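Local coordinates for hypothetical protein (Bacteroides eggerthii, PDB 4JGL) that is of unknown function but folds as a streptavidin-like beta-barrel with two extra alpha helices and carries bound calcium, at residues Y24-I29 and F55-D60. Residues are numbered along the deposited sequence; the frame is centred on the assembly and turned at random.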
# COMPACT_ATOMS: atom_id res chain seq x y z
N TYR A 24 0.77 3.04 -6.60
CA TYR A 24 -0.67 3.09 -6.85
C TYR A 24 -1.33 4.08 -5.95
O TYR A 24 -1.00 4.18 -4.75
CB TYR A 24 -1.33 1.72 -6.61
CG TYR A 24 -0.71 0.64 -7.44
CD1 TYR A 24 -1.11 0.44 -8.75
CD2 TYR A 24 0.30 -0.14 -6.93
CE1 TYR A 24 -0.50 -0.53 -9.54
CE2 TYR A 24 0.93 -1.08 -7.72
CZ TYR A 24 0.51 -1.30 -9.00
OH TYR A 24 1.13 -2.23 -9.79
N LEU A 25 -2.32 4.79 -6.49
CA LEU A 25 -3.32 5.41 -5.64
C LEU A 25 -4.42 4.39 -5.36
O LEU A 25 -4.74 3.55 -6.20
CB LEU A 25 -3.93 6.62 -6.34
CG LEU A 25 -2.97 7.80 -6.49
CD1 LEU A 25 -3.61 8.93 -7.34
CD2 LEU A 25 -2.48 8.32 -5.15
N MSE A 26 -4.97 4.45 -4.15
CA MSE A 26 -5.91 3.45 -3.65
C MSE A 26 -7.17 4.12 -3.10
O MSE A 26 -7.38 4.17 -1.89
CB MSE A 26 -5.27 2.58 -2.57
CG MSE A 26 -3.99 1.85 -3.03
SE MSE A 26 -3.36 0.65 -1.75
CE MSE A 26 -4.89 -0.61 -1.76
N PRO A 27 -8.02 4.61 -4.00
CA PRO A 27 -9.33 5.10 -3.56
C PRO A 27 -10.18 3.89 -3.14
O PRO A 27 -9.98 2.77 -3.62
CB PRO A 27 -9.89 5.76 -4.82
CG PRO A 27 -9.27 5.00 -5.93
CD PRO A 27 -7.86 4.66 -5.46
N ALA A 28 -11.15 4.15 -2.27
CA ALA A 28 -12.11 3.17 -1.82
C ALA A 28 -13.50 3.61 -2.28
O ALA A 28 -13.91 4.72 -1.99
CB ALA A 28 -12.08 2.99 -0.30
N ILE A 29 -14.21 2.73 -2.97
CA ILE A 29 -15.49 3.05 -3.63
C ILE A 29 -16.49 1.94 -3.34
O ILE A 29 -16.12 0.77 -3.28
CB ILE A 29 -15.26 3.17 -5.15
CG1 ILE A 29 -14.20 4.23 -5.41
CG2 ILE A 29 -16.54 3.48 -5.91
CD1 ILE A 29 -13.72 4.31 -6.84
N PHE A 55 3.94 -6.04 -0.65
CA PHE A 55 2.99 -5.03 -1.05
C PHE A 55 2.78 -4.12 0.14
O PHE A 55 2.44 -4.60 1.23
CB PHE A 55 1.66 -5.64 -1.49
CG PHE A 55 0.60 -4.61 -1.75
CD1 PHE A 55 0.68 -3.81 -2.87
CD2 PHE A 55 -0.40 -4.38 -0.84
CE1 PHE A 55 -0.26 -2.79 -3.12
CE2 PHE A 55 -1.36 -3.36 -1.09
CZ PHE A 55 -1.25 -2.57 -2.20
N LEU A 56 3.03 -2.82 -0.02
CA LEU A 56 2.85 -1.87 1.06
C LEU A 56 1.63 -1.02 0.82
O LEU A 56 1.37 -0.60 -0.29
CB LEU A 56 4.10 -1.00 1.22
CG LEU A 56 5.29 -1.64 1.92
CD1 LEU A 56 5.79 -2.84 1.13
CD2 LEU A 56 6.39 -0.60 2.15
N LYS A 57 0.88 -0.76 1.89
CA LYS A 57 -0.29 0.10 1.83
C LYS A 57 -0.16 1.16 2.90
O LYS A 57 -0.02 0.84 4.09
CB LYS A 57 -1.56 -0.72 2.05
CG LYS A 57 -2.82 0.14 2.06
CD LYS A 57 -4.07 -0.72 1.99
CE LYS A 57 -5.33 0.14 1.87
NZ LYS A 57 -5.62 0.78 3.17
N MSE A 58 -0.21 2.43 2.49
CA MSE A 58 -0.01 3.58 3.37
C MSE A 58 -1.25 4.42 3.49
O MSE A 58 -1.89 4.74 2.49
CB MSE A 58 1.13 4.40 2.80
CG MSE A 58 1.46 5.65 3.60
SE MSE A 58 3.18 6.38 3.22
CE MSE A 58 2.43 7.14 2.07
N HIS A 59 -1.53 4.80 4.72
CA HIS A 59 -2.64 5.68 5.08
C HIS A 59 -2.09 6.88 5.83
O HIS A 59 -1.27 6.74 6.74
CB HIS A 59 -3.63 4.92 5.96
CG HIS A 59 -4.82 5.70 6.38
ND1 HIS A 59 -5.79 6.09 5.49
CD2 HIS A 59 -5.23 6.14 7.59
CE1 HIS A 59 -6.74 6.76 6.14
NE2 HIS A 59 -6.41 6.80 7.42
N ASP A 60 -2.55 8.06 5.44
CA ASP A 60 -2.14 9.34 6.04
C ASP A 60 -3.20 9.82 7.06
O ASP A 60 -4.38 9.92 6.73
CB ASP A 60 -1.98 10.36 4.90
CG ASP A 60 -1.51 11.72 5.34
OD1 ASP A 60 -1.49 12.04 6.51
OD2 ASP A 60 -1.17 12.51 4.42
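The ammonium nitrogen NZ of Lys57, whose aliphatic chain runs past the selenomethionine Met26, is held by two groups: Asp44 OD2 in a salt bridge and the Tyr136 ring in a cation-pi contact. Before reaching them the lysine stays extended through its first three torsions and bends only at the last (chi4 -74°). Its methylenes meet the end of Met26, with CE of Lys57 3.7 Å from the methyl CE of Met26 and CG of Lys57 3.9 Å from its SE. The Met26 chain turns at chi3 (65°), which sets that methyl against the lysine while the selenium still reaches Phe55. There SE of Met26 stands at the edge of the ring, near its plane, 3.9 Å from CZ of Phe55. The line from the ring centroid to SE lies 78° off the ring normal, a Met-aromatic contact. In the streptavidin-like barrel, strand 44-49 separates the two strands, so they meet through side chains, and the nearest pair, Met26 and Lys57, has CA atoms 8.5 Å apart. Shortening Lys57 to an alanine is likely to leave Asp44 OD2 without its salt-bridge mate, although OD1 keeps its bond to His59 ND1, and to open a gap beside the Met26 methyl. Phe114 meets the Phe55 ring and Leu138 touches Met26, while Met58, the next residue along strand 54-61 after Lys57, packs on Phe148 and Leu151 of helix 142-153.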